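Local coordinates for protein alpha,alpha-trehalose-phosphate synthase (UDP-forming) (Burkholderia multivorans, PDB 5UOF) that belongs to glycosyltransferase family 20 and has the GT-B architecture, in which two Rossmann-like domains face each other across a cleft, at residues A[253-258]-A[352-357]; A[240-245]-A[378-383]; A[201-206]-A[219-224]; A[189-194]-A[462-467]; A[75-80]-A[119-124]. All coordinates share one frame; numbering follows the deposited sequence. Where two conformers were deposited one is given.

Interaction 1: A[253-258]-A[352-357]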
# COMPACT_ATOMS: atom_id res chain seq x y z
N LYS A 253 0.92 -23.89 37.92
CA LYS A 253 1.37 -25.15 37.32
C LYS A 253 1.81 -25.01 35.86
O LYS A 253 2.89 -25.53 35.53
CB LYS A 253 0.26 -26.20 37.47
N PRO A 254 1.08 -24.33 34.97
CA PRO A 254 1.55 -24.25 33.57
C PRO A 254 2.89 -23.55 33.43
O PRO A 254 3.69 -23.92 32.56
CB PRO A 254 0.42 -23.48 32.87
CG PRO A 254 -0.76 -23.66 33.74
CD PRO A 254 -0.24 -23.69 35.13
N VAL A 255 3.16 -22.55 34.27
CA VAL A 255 4.47 -21.89 34.26
C VAL A 255 5.56 -22.88 34.65
O VAL A 255 6.60 -22.99 33.98
CB VAL A 255 4.45 -20.67 35.20
CG1 VAL A 255 5.81 -19.98 35.23
CG2 VAL A 255 3.34 -19.69 34.79
N LYS A 256 5.35 -23.60 35.75
CA LYS A 256 6.27 -24.66 36.14
C LYS A 256 6.38 -25.72 35.05
O LYS A 256 7.48 -26.23 34.78
CB LYS A 256 5.81 -25.28 37.47
CG LYS A 256 6.64 -26.45 37.96
CD LYS A 256 7.89 -25.96 38.65
CE LYS A 256 8.88 -27.09 38.86
NZ LYS A 256 10.28 -26.56 38.81
N MET A 257 5.26 -26.07 34.40
CA MET A 257 5.28 -27.05 33.32
C MET A 257 6.18 -26.59 32.18
O MET A 257 7.08 -27.32 31.73
CB MET A 257 3.86 -27.30 32.79
CG MET A 257 2.96 -28.18 33.67
SD MET A 257 1.20 -28.09 33.20
CE MET A 257 1.31 -28.26 31.41
N LEU A 258 5.94 -25.37 31.69
CA LEU A 258 6.74 -24.83 30.59
C LEU A 258 8.21 -24.75 30.96
O LEU A 258 9.08 -25.11 30.15
CB LEU A 258 6.21 -23.46 30.20
CG LEU A 258 6.96 -22.75 29.07
CD1 LEU A 258 6.98 -23.61 27.82
CD2 LEU A 258 6.31 -21.40 28.80
N ARG A 352 -4.85 -14.43 30.72
CA ARG A 352 -3.98 -13.29 30.45
C ARG A 352 -2.80 -13.25 31.40
O ARG A 352 -1.66 -13.02 30.97
CB ARG A 352 -4.79 -12.01 30.55
CG ARG A 352 -3.97 -10.74 30.45
CD ARG A 352 -4.90 -9.54 30.53
NE ARG A 352 -4.18 -8.28 30.65
CZ ARG A 352 -3.67 -7.61 29.62
NH1 ARG A 352 -3.82 -8.09 28.39
NH2 ARG A 352 -3.03 -6.47 29.82
N ASN A 353 -3.03 -13.48 32.69
CA ASN A 353 -1.93 -13.36 33.65
C ASN A 353 -0.92 -14.49 33.48
O ASN A 353 0.26 -14.30 33.80
CB ASN A 353 -2.47 -13.32 35.07
CG ASN A 353 -3.10 -12.00 35.40
OD1 ASN A 353 -3.15 -11.09 34.57
ND2 ASN A 353 -3.60 -11.86 36.63
N LEU A 354 -1.37 -15.65 33.00
CA LEU A 354 -0.43 -16.71 32.64
C LEU A 354 0.49 -16.27 31.51
O LEU A 354 1.70 -16.52 31.55
CB LEU A 354 -1.21 -17.97 32.26
CG LEU A 354 -0.50 -19.32 32.36
CD1 LEU A 354 -0.11 -19.62 33.80
CD2 LEU A 354 -1.38 -20.43 31.79
N LEU A 355 -0.07 -15.64 30.47
CA LEU A 355 0.76 -15.13 29.38
C LEU A 355 1.82 -14.17 29.91
O LEU A 355 2.97 -14.19 29.45
CB LEU A 355 -0.08 -14.44 28.31
CG LEU A 355 -1.06 -15.28 27.49
CD1 LEU A 355 -1.73 -14.40 26.44
CD2 LEU A 355 -0.35 -16.45 26.82
N MET A 356 1.44 -13.30 30.86
CA MET A 356 2.42 -12.38 31.41
C MET A 356 3.54 -13.14 32.12
O MET A 356 4.72 -12.79 31.98
CB MET A 356 1.76 -11.38 32.36
CG MET A 356 0.55 -10.62 31.77
SD MET A 356 0.93 -9.78 30.21
CE MET A 356 -0.70 -9.37 29.62
N ALA A 357 3.19 -14.19 32.86
CA ALA A 357 4.21 -15.03 33.49
C ALA A 357 5.09 -15.72 32.45
O ALA A 357 6.30 -15.86 32.65
CB ALA A 357 3.56 -16.05 34.43
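V255 lays its methyl CG2 against the side chains of L354 and A357, the latter one helical turn further on. The contact joins two helices of the C-terminal Rossmann-like domain of this GT-B fold: helix 253-262, which leads into strand 266-271, the first of the parallel sheet in chain order, and helix 352-361, which links strands 343-346 and 364-367. The axes of the two segments approach to 10.0 Å and cross at -32°, so the helices run broadly in the same direction.

V255 and L354 carry the contact between them, each touching two residues of the other helix. V255 CG2 lies 3.6 Å from L354 CD1 and 3.7 Å from A357 CB. CG1 of V255 is anti to the backbone N (chi1 179°), which sends CG2 opposite the carbonyl carbon and across to the partner helix. L354 was deposited in two conformers; in the one described, its side chain passes V255 antiparallel, CD1 taking the valine while CD2 reaches P254. The proline meets it crosswise, with P254 CB 3.7 Å and P254 CG 3.8 Å from L354 CD2, so the ring packs through two of its carbons.

No hydrogen bond joins the segments. Beyond them V255 and L258 also pack on F358 and M361, continuing the seam along helix 352-361, while N353 and M356 turn to helix 239-248. On that flank R352 is bonded to E380 and S28 O, and M356 CE lies over the centre of the R352 guanidinium, 3.4 Å above the plane.

Interaction 2: A[240-245]-A[378-383]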
# COMPACT_ATOMS: atom_id res chain seq x y z
N ASP A 240 2.99 -1.37 35.69
CA ASP A 240 3.24 -1.88 37.04
C ASP A 240 2.24 -2.96 37.41
O ASP A 240 2.59 -3.95 38.07
CB ASP A 240 3.20 -0.73 38.05
CG ASP A 240 4.28 0.33 37.78
OD1 ASP A 240 5.26 0.04 37.06
OD2 ASP A 240 4.14 1.46 38.31
N ALA A 241 0.99 -2.82 36.96
CA ALA A 241 -0.02 -3.84 37.23
C ALA A 241 0.29 -5.14 36.50
O ALA A 241 0.10 -6.23 37.05
CB ALA A 241 -1.41 -3.33 36.84
N ILE A 242 0.78 -5.05 35.25
CA ILE A 242 1.17 -6.24 34.51
C ILE A 242 2.32 -6.95 35.20
O ILE A 242 2.32 -8.18 35.35
CB ILE A 242 1.50 -5.86 33.05
CG1 ILE A 242 0.20 -5.49 32.32
CG2 ILE A 242 2.24 -6.99 32.35
CD1 ILE A 242 0.40 -4.83 30.97
N ALA A 243 3.33 -6.19 35.64
CA ALA A 243 4.48 -6.82 36.28
C ALA A 243 4.07 -7.56 37.55
O ALA A 243 4.53 -8.68 37.81
CB ALA A 243 5.55 -5.78 36.59
N GLN A 244 3.20 -6.94 38.34
CA GLN A 244 2.72 -7.57 39.57
C GLN A 244 1.95 -8.85 39.25
O GLN A 244 2.12 -9.87 39.93
CB GLN A 244 1.85 -6.59 40.36
CG GLN A 244 1.21 -7.19 41.60
CD GLN A 244 0.21 -6.25 42.27
OE1 GLN A 244 -0.60 -5.60 41.60
NE2 GLN A 244 0.26 -6.18 43.60
N ALA A 245 1.10 -8.80 38.22
CA ALA A 245 0.34 -9.99 37.83
C ALA A 245 1.27 -11.10 37.37
O ALA A 245 1.06 -12.27 37.72
CB ALA A 245 -0.65 -9.64 36.72
N ALA A 378 3.36 -6.19 22.44
CA ALA A 378 4.71 -5.63 22.61
C ALA A 378 4.84 -4.89 23.93
O ALA A 378 5.85 -5.03 24.64
CB ALA A 378 5.04 -4.72 21.43
N LYS A 379 3.83 -4.10 24.31
CA LYS A 379 3.90 -3.34 25.55
C LYS A 379 3.77 -4.26 26.76
O LYS A 379 4.49 -4.09 27.76
CB LYS A 379 2.82 -2.25 25.56
CG LYS A 379 2.97 -1.26 24.38
CD LYS A 379 2.08 -0.04 24.53
CE LYS A 379 2.42 1.03 23.46
NZ LYS A 379 1.60 2.28 23.60
N GLU A 380 2.87 -5.24 26.67
CA GLU A 380 2.71 -6.23 27.74
C GLU A 380 3.99 -7.03 27.93
O GLU A 380 4.34 -7.38 29.07
CB GLU A 380 1.56 -7.18 27.41
CG GLU A 380 0.20 -6.51 27.44
CD GLU A 380 -0.86 -7.28 26.67
OE1 GLU A 380 -0.57 -8.38 26.18
OE2 GLU A 380 -2.00 -6.79 26.58
N TYR A 381 4.68 -7.35 26.84
CA TYR A 381 5.93 -8.09 26.95
C TYR A 381 6.94 -7.32 27.80
O TYR A 381 7.51 -7.86 28.76
CB TYR A 381 6.51 -8.40 25.56
CG TYR A 381 7.75 -9.23 25.74
CD1 TYR A 381 7.66 -10.60 25.96
CD2 TYR A 381 9.01 -8.63 25.80
CE1 TYR A 381 8.78 -11.36 26.19
CE2 TYR A 381 10.15 -9.39 26.02
CZ TYR A 381 10.03 -10.76 26.23
OH TYR A 381 11.14 -11.52 26.48
N VAL A 382 7.16 -6.05 27.48
CA VAL A 382 8.11 -5.24 28.24
C VAL A 382 7.67 -5.14 29.69
O VAL A 382 8.45 -5.34 30.63
CB VAL A 382 8.25 -3.85 27.60
CG1 VAL A 382 9.08 -2.91 28.49
CG2 VAL A 382 8.87 -3.96 26.20
N ALA A 383 6.38 -4.83 29.90
CA ALA A 383 5.89 -4.61 31.26
C ALA A 383 6.06 -5.85 32.13
O ALA A 383 6.16 -5.73 33.36
CB ALA A 383 4.42 -4.18 31.22
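I242 and A243 of helix 239-248 close on A383 of helix 376-384, and the alanines A243 and A383 let the backbones come near: their CA atoms are 5.7 Å apart. The two segments approach to 8.8 Å between axes and cross at -61°.

The tight part is here. A243 CB lies 3.3 Å from the carbonyl A383 O, and I242 CG2 is 3.7 Å from A383 CB. I242 has CG2 anti to its backbone N, with CG1 opposite the carbonyl carbon (chi1 -71°); this turns CG2 onto the alanine methyl, while I242 CD1 extends to the aliphatic part of E380, 3.9 Å from E380 CG. The side chains of I242 and E380 cross nearly at right angles. E380 runs on extended beyond CG to a salt bridge between its OE2 and R352 NH1, which ties in a third helix.

The solvent side is looser: Q244 points away from the partner helix and is exposed, while D240 makes a salt bridge to R446.

The far flank of helix 376-384 packs on strand 392-396 through A378 and V382, and on helix 431-447 through K379 and V382. Y381 stacks edge-to-face with F359 and bonds through its hydroxyl to S362, a residue of the sodium ion site. Helix 352-361 completes the setting, with M356 filling the angle between I242 and E380.

Interaction 3: A[201-206]-A[219-224]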
# COMPACT_ATOMS: atom_id res chain seq x y z
N GLN A 201 -1.32 12.01 10.34
CA GLN A 201 -0.83 12.72 9.16
C GLN A 201 -1.41 12.15 7.87
O GLN A 201 -1.65 12.91 6.93
CB GLN A 201 0.70 12.67 9.10
CG GLN A 201 1.28 13.57 8.02
CD GLN A 201 1.03 15.05 8.29
OE1 GLN A 201 1.40 15.56 9.35
NE2 GLN A 201 0.42 15.74 7.33
N ALA A 202 -1.63 10.83 7.81
CA ALA A 202 -2.24 10.24 6.62
C ALA A 202 -3.63 10.82 6.38
O ALA A 202 -4.00 11.14 5.24
CB ALA A 202 -2.33 8.72 6.77
N PHE A 203 -4.42 10.95 7.44
CA PHE A 203 -5.75 11.54 7.32
C PHE A 203 -5.65 13.01 6.91
O PHE A 203 -6.36 13.46 6.00
CB PHE A 203 -6.49 11.38 8.65
CG PHE A 203 -7.88 11.95 8.66
CD1 PHE A 203 -8.92 11.30 8.01
CD2 PHE A 203 -8.16 13.13 9.34
CE1 PHE A 203 -10.21 11.82 8.02
CE2 PHE A 203 -9.45 13.66 9.36
CZ PHE A 203 -10.47 13.00 8.69
N THR A 204 -4.76 13.75 7.57
CA THR A 204 -4.56 15.16 7.24
C THR A 204 -4.11 15.32 5.79
O THR A 204 -4.59 16.22 5.08
CB THR A 204 -3.54 15.77 8.20
OG1 THR A 204 -4.04 15.66 9.54
CG2 THR A 204 -3.33 17.24 7.89
N ASP A 205 -3.20 14.46 5.34
CA ASP A 205 -2.75 14.49 3.95
C ASP A 205 -3.92 14.34 2.99
O ASP A 205 -3.99 15.04 1.97
CB ASP A 205 -1.73 13.38 3.69
CG ASP A 205 -0.34 13.73 4.20
OD1 ASP A 205 -0.10 14.89 4.59
OD2 ASP A 205 0.52 12.82 4.19
N TYR A 206 -4.82 13.40 3.27
CA TYR A 206 -5.98 13.22 2.40
C TYR A 206 -6.78 14.51 2.30
O TYR A 206 -7.12 14.97 1.20
CB TYR A 206 -6.86 12.07 2.91
CG TYR A 206 -8.00 11.70 1.96
CD1 TYR A 206 -9.18 12.42 1.93
CD2 TYR A 206 -7.88 10.60 1.10
CE1 TYR A 206 -10.21 12.07 1.06
CE2 TYR A 206 -8.91 10.26 0.23
CZ TYR A 206 -10.07 11.00 0.22
OH TYR A 206 -11.09 10.66 -0.64
N GLY A 219 -4.31 24.02 14.49
CA GLY A 219 -4.19 22.63 14.11
C GLY A 219 -5.50 21.94 13.80
O GLY A 219 -5.48 20.79 13.33
N MET A 220 -6.63 22.59 14.05
CA MET A 220 -7.92 22.02 13.70
C MET A 220 -8.05 21.87 12.19
O MET A 220 -7.44 22.62 11.42
CB MET A 220 -9.05 22.92 14.22
CG MET A 220 -8.98 23.20 15.70
SD MET A 220 -9.38 21.75 16.67
CE MET A 220 -11.16 21.73 16.53
N LEU A 221 -8.84 20.89 11.77
CA LEU A 221 -9.14 20.69 10.36
C LEU A 221 -10.52 21.26 10.06
O LEU A 221 -11.48 20.99 10.78
CB LEU A 221 -9.09 19.21 9.98
CG LEU A 221 -7.85 18.78 9.19
CD1 LEU A 221 -6.59 19.34 9.83
CD2 LEU A 221 -7.78 17.26 9.09
N HIS A 222 -10.61 22.06 9.00
CA HIS A 222 -11.87 22.62 8.54
C HIS A 222 -12.24 21.92 7.24
O HIS A 222 -11.60 22.14 6.21
CB HIS A 222 -11.75 24.13 8.35
CG HIS A 222 -11.38 24.86 9.59
ND1 HIS A 222 -12.27 25.63 10.30
CD2 HIS A 222 -10.21 24.92 10.28
CE1 HIS A 222 -11.67 26.14 11.36
NE2 HIS A 222 -10.42 25.72 11.37
N ALA A 223 -13.27 21.07 7.30
CA ALA A 223 -13.61 20.24 6.16
C ALA A 223 -15.06 19.79 6.28
O ALA A 223 -15.56 19.56 7.39
CB ALA A 223 -12.69 19.01 6.06
N HIS A 224 -15.71 19.66 5.13
CA HIS A 224 -17.11 19.24 5.04
C HIS A 224 -18.00 20.07 5.97
O HIS A 224 -18.88 19.55 6.65
CB HIS A 224 -17.24 17.74 5.34
CG HIS A 224 -16.67 16.86 4.28
ND1 HIS A 224 -17.29 16.64 3.07
CD2 HIS A 224 -15.52 16.14 4.25
CE1 HIS A 224 -16.55 15.82 2.34
NE2 HIS A 224 -15.47 15.51 3.03
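The helical segment 201-206 and the strand 221-223 come closest at T204 and L221, whose CA atoms are 7.8 Å apart, a spacing bridged by side chains alone, with no hydrogen bond between the segments. This is helix-on-sheet packing in the N-terminal Rossmann-like domain of a GT-B fold. Strand 221-223 runs antiparallel to its neighbours 226-232 and 213-215, extending the sheet beyond its parallel centre, and helix 197-209 lies against that extension.

L221 carries the contact from the strand, directing its CB at the helix and meeting two successive residues with one methyl. L221 CD2 is 4.0 Å from F203 CE2 and 4.2 Å from F203 CD2, approaching the ring obliquely. The aromatic group is brought over by a first torsion that leaves CG trans to the backbone N, and its length then runs antiparallel to the leucine. The same methyl lies 4.1 Å from T204 OG1; this is only a van der Waals touch, since that hydroxyl has its polar partner in R200 O, a turn earlier in the helix.

F203 also meets the ring of F194, their planes inclined at about 40°, and so extends the hydrophobic layer towards strand 191-194. Another flank of the helix faces the second subunit, where D205 OD2 forms a salt bridge with R209 of that chain. The other oxygen of this carboxylate is held from within the helix: Q201 NE2 donates to D205 OD1 at 2.9 Å with an N-H...O angle of 161°, arriving 49° out of the carboxylate plane.

Interaction 4: A[189-194]-A[462-467]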
# COMPACT_ATOMS: atom_id res chain seq x y z
N TYR A 189 -17.34 13.71 13.07
CA TYR A 189 -16.88 13.75 14.45
C TYR A 189 -16.28 15.11 14.79
O TYR A 189 -15.65 15.76 13.96
CB TYR A 189 -15.83 12.66 14.69
CG TYR A 189 -16.39 11.27 14.53
CD1 TYR A 189 -17.07 10.65 15.57
CD2 TYR A 189 -16.25 10.57 13.32
CE1 TYR A 189 -17.60 9.38 15.44
CE2 TYR A 189 -16.80 9.30 13.16
CZ TYR A 189 -17.48 8.72 14.22
OH TYR A 189 -18.04 7.46 14.10
N ASP A 190 -16.49 15.54 16.04
CA ASP A 190 -15.78 16.72 16.53
C ASP A 190 -14.33 16.40 16.86
O ASP A 190 -13.47 17.29 16.78
CB ASP A 190 -16.46 17.28 17.77
CG ASP A 190 -17.90 17.61 17.51
OD1 ASP A 190 -18.15 18.57 16.75
OD2 ASP A 190 -18.76 16.87 18.02
N VAL A 191 -14.04 15.16 17.23
CA VAL A 191 -12.69 14.69 17.50
C VAL A 191 -12.48 13.38 16.76
O VAL A 191 -13.28 12.45 16.90
CB VAL A 191 -12.43 14.50 19.01
CG1 VAL A 191 -10.98 14.07 19.25
CG2 VAL A 191 -12.77 15.78 19.80
N THR A 192 -11.42 13.31 15.96
CA THR A 192 -11.04 12.09 15.25
C THR A 192 -9.65 11.70 15.73
O THR A 192 -8.67 12.39 15.41
CB THR A 192 -11.10 12.31 13.74
OG1 THR A 192 -12.42 12.73 13.38
CG2 THR A 192 -10.78 11.03 13.01
N GLY A 193 -9.56 10.62 16.49
CA GLY A 193 -8.32 10.21 17.12
C GLY A 193 -7.74 8.97 16.46
O GLY A 193 -8.47 8.10 15.99
N PHE A 194 -6.41 8.92 16.43
CA PHE A 194 -5.65 7.87 15.80
C PHE A 194 -4.60 7.32 16.76
O PHE A 194 -4.27 7.94 17.78
CB PHE A 194 -4.95 8.38 14.53
CG PHE A 194 -5.91 8.89 13.49
CD1 PHE A 194 -6.45 8.03 12.56
CD2 PHE A 194 -6.27 10.23 13.47
CE1 PHE A 194 -7.35 8.50 11.61
CE2 PHE A 194 -7.16 10.71 12.53
CZ PHE A 194 -7.69 9.83 11.59
N ARG A 462 -14.51 17.15 26.23
CA ARG A 462 -15.00 18.21 27.10
C ARG A 462 -14.62 19.58 26.55
O ARG A 462 -15.38 20.55 26.73
CB ARG A 462 -14.47 18.01 28.52
CG ARG A 462 -15.09 16.81 29.19
CD ARG A 462 -14.49 16.51 30.55
NE ARG A 462 -15.21 15.43 31.22
CZ ARG A 462 -14.70 14.64 32.15
NH1 ARG A 462 -13.44 14.79 32.54
NH2 ARG A 462 -15.44 13.68 32.69
N SER A 463 -13.47 19.70 25.88
CA SER A 463 -13.09 20.97 25.29
C SER A 463 -14.04 21.37 24.16
O SER A 463 -14.34 22.56 24.00
CB SER A 463 -11.65 20.92 24.77
OG SER A 463 -10.75 20.93 25.86
N VAL A 464 -14.49 20.40 23.37
CA VAL A 464 -15.50 20.69 22.35
C VAL A 464 -16.74 21.30 23.00
O VAL A 464 -17.26 22.33 22.56
CB VAL A 464 -15.85 19.42 21.55
CG1 VAL A 464 -16.99 19.72 20.57
CG2 VAL A 464 -14.64 18.92 20.81
N ALA A 465 -17.23 20.66 24.07
CA ALA A 465 -18.42 21.16 24.75
C ALA A 465 -18.20 22.57 25.29
O ALA A 465 -19.08 23.43 25.17
CB ALA A 465 -18.81 20.20 25.88
N ALA A 466 -17.03 22.83 25.87
CA ALA A 466 -16.77 24.14 26.45
C ALA A 466 -16.72 25.22 25.37
O ALA A 466 -17.22 26.33 25.57
CB ALA A 466 -15.48 24.12 27.25
N ALA A 467 -16.11 24.91 24.22
CA ALA A 467 -16.03 25.89 23.14
C ALA A 467 -17.42 26.22 22.61
O ALA A 467 -17.76 27.39 22.41
CB ALA A 467 -15.13 25.36 22.02
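V464 places one methyl mainly against D190, just ahead of strand 191-194, and the other on V191, the first residue of that strand. The valine belongs to the long C-terminal helix 450-472, which returns to the N-terminal Rossmann-like domain, as the last helix commonly does in GT-B glycosyltransferases. Of the contact residues, V464 has by far the largest area buried, D190 comes next and V191 third.

The geometry divides the work between the two methyls. V464 CG1, anti to its backbone N (chi1 175°), is 3.8 Å from D190 CB and equally 3.8 Å from D190 CG, so it covers the root of the aspartate and the carbon of its carboxylate. The two side chains cross at nearly a right angle. V464 CG2 lies 3.8 Å from V191 CG2 and 3.9 Å from D190 CB; here the valines pass antiparallel, methyl against methyl. P158 packs on V464 too, adding a loop to the same patch.

The closest touches of the aspartate use its carbons, while its oxygens are bonded within the N-terminal domain. D190 OD2 forms a salt bridge with R151 and accepts the backbone N-H of I159, while D190 OD1 pairs with R226. Three groups thus fix the rotation of the carboxylate and would be expected to stabilise its negative charge close to an apolar partner. Both D190 OD1 and D190 OD2 lie 4.2 Å from V464 CG1, further than D190 CB and CG.

Interaction 5: A[75-80]-A[119-124]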
# COMPACT_ATOMS: atom_id res chain seq x y z
N VAL A 75 -28.36 -4.22 22.43
CA VAL A 75 -29.29 -4.87 21.51
C VAL A 75 -28.66 -6.17 21.05
O VAL A 75 -27.44 -6.32 21.02
CB VAL A 75 -29.64 -3.98 20.29
CG1 VAL A 75 -30.33 -2.70 20.72
CG2 VAL A 75 -28.39 -3.67 19.48
N GLY A 76 -29.52 -7.13 20.70
CA GLY A 76 -29.09 -8.23 19.87
C GLY A 76 -29.00 -7.79 18.42
O GLY A 76 -29.40 -6.68 18.06
N LEU A 77 -28.45 -8.66 17.59
CA LEU A 77 -28.39 -8.46 16.14
C LEU A 77 -29.08 -9.62 15.45
O LEU A 77 -28.98 -10.77 15.90
CB LEU A 77 -26.94 -8.35 15.67
CG LEU A 77 -26.11 -7.18 16.18
CD1 LEU A 77 -24.62 -7.39 15.87
CD2 LEU A 77 -26.61 -5.87 15.57
N THR A 78 -29.82 -9.34 14.37
CA THR A 78 -30.27 -10.45 13.54
C THR A 78 -29.07 -11.06 12.82
O THR A 78 -27.98 -10.50 12.81
CB THR A 78 -31.32 -9.99 12.53
OG1 THR A 78 -30.73 -9.07 11.61
CG2 THR A 78 -32.52 -9.35 13.22
N ARG A 79 -29.29 -12.23 12.21
CA ARG A 79 -28.23 -12.82 11.40
C ARG A 79 -27.85 -11.90 10.25
O ARG A 79 -26.66 -11.74 9.93
CB ARG A 79 -28.65 -14.19 10.87
CG ARG A 79 -27.66 -14.82 9.89
CD ARG A 79 -26.32 -15.10 10.55
NE ARG A 79 -26.46 -16.02 11.68
CZ ARG A 79 -25.49 -16.29 12.55
NH1 ARG A 79 -24.30 -15.72 12.43
NH2 ARG A 79 -25.73 -17.14 13.54
N ARG A 80 -28.84 -11.26 9.63
CA ARG A 80 -28.55 -10.33 8.54
C ARG A 80 -27.76 -9.13 9.03
O ARG A 80 -26.81 -8.70 8.37
CB ARG A 80 -29.85 -9.87 7.88
CG ARG A 80 -29.67 -8.72 6.89
CD ARG A 80 -30.96 -8.47 6.12
NE ARG A 80 -30.82 -7.43 5.11
CZ ARG A 80 -31.39 -6.22 5.18
NH1 ARG A 80 -32.14 -5.90 6.23
NH2 ARG A 80 -31.20 -5.34 4.21
N ASN A 119 -25.06 0.73 10.50
CA ASN A 119 -24.67 1.89 11.29
C ASN A 119 -25.86 2.81 11.52
O ASN A 119 -26.11 3.25 12.65
CB ASN A 119 -23.52 2.64 10.62
CG ASN A 119 -22.17 2.14 11.07
OD1 ASN A 119 -21.59 2.67 12.03
ND2 ASN A 119 -21.65 1.11 10.40
N ALA A 120 -26.62 3.11 10.46
CA ALA A 120 -27.80 3.95 10.60
C ALA A 120 -28.80 3.32 11.57
O ALA A 120 -29.41 4.02 12.39
CB ALA A 120 -28.44 4.19 9.23
N MET A 121 -28.97 1.99 11.50
CA MET A 121 -29.88 1.30 12.40
C MET A 121 -29.45 1.47 13.86
O MET A 121 -30.26 1.82 14.73
CB MET A 121 -29.94 -0.19 12.02
CG MET A 121 -30.92 -1.03 12.83
SD MET A 121 -30.21 -1.69 14.37
CE MET A 121 -28.97 -2.81 13.71
N LEU A 122 -28.18 1.23 14.15
CA LEU A 122 -27.70 1.33 15.52
C LEU A 122 -27.74 2.76 16.02
O LEU A 122 -28.03 3.01 17.20
CB LEU A 122 -26.29 0.76 15.62
CG LEU A 122 -26.18 -0.75 15.40
CD1 LEU A 122 -24.72 -1.15 15.21
CD2 LEU A 122 -26.81 -1.49 16.58
N ALA A 123 -27.46 3.73 15.15
CA ALA A 123 -27.51 5.13 15.56
C ALA A 123 -28.91 5.52 15.98
O ALA A 123 -29.10 6.24 16.97
CB ALA A 123 -27.03 6.05 14.45
N LYS A 124 -29.91 5.08 15.22
CA LYS A 124 -31.28 5.41 15.61
C LYS A 124 -31.63 4.80 16.96
O LYS A 124 -32.37 5.41 17.74
CB LYS A 124 -32.27 4.97 14.54
CG LYS A 124 -33.66 5.57 14.78
CD LYS A 124 -34.62 5.28 13.65
CE LYS A 124 -35.96 5.94 13.93
NZ LYS A 124 -35.79 7.39 14.18
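N119 ND2 is held by two backbone carbonyls, Y115 O within its own helix and H142 O in a loop; the bond to H142 O ties helix 109-127 to that loop just before the turn on which M121 and L122 meet V75 and L77. Across the contact itself everything is apolar.

L122 CD2 lies 4.0 Å from V75 CG2 and 4.5 Å from L77 CD2, while the terminal methyl M121 CE is 4.3 Å from L77 CD2. With all three at 4.0 Å or more, these are light touches. V75 (chi1 -62°) wedges CG2 between its backbone N and carbonyl carbon, and from there the methyl meets the leucine obliquely. F146 and Y85 also pack on L122, so the strand supplies only part of its surroundings.

Further on the chain turns into helix 79-86, T78 serving as N-cap with its OG1 bonded to D81 N. Strand 75-77 and helix 119-124 have axes 11.4 Å apart, with directions 162° from each other. A helix running nearly antiparallel over a strand of the sheet is characteristic of alpha/beta layering, here in the N-terminal Rossmann-like domain of a GT-B protein.

Overall arrangement
From the N terminus, interaction 5 closes first, a short loop of about forty residues between a strand and a helix of the N-terminal domain. Interaction 4 then opens at 189-194 and closes only at 462-467, enclosing the three remaining contacts. Inside it, interaction 3 closes locally on the same sheet, touching interaction 4 through F203 and F194. Interaction 2 follows in series, and interaction 1 is nested within its loop; no loops cross. Interactions 1 and 2, with centres 14 Å apart, share a helix cluster of the C-terminal domain, whereas interactions 3, 4 and 5 all reach the N-terminal sheet. Interaction 4 brings the C-terminal helix back to that sheet.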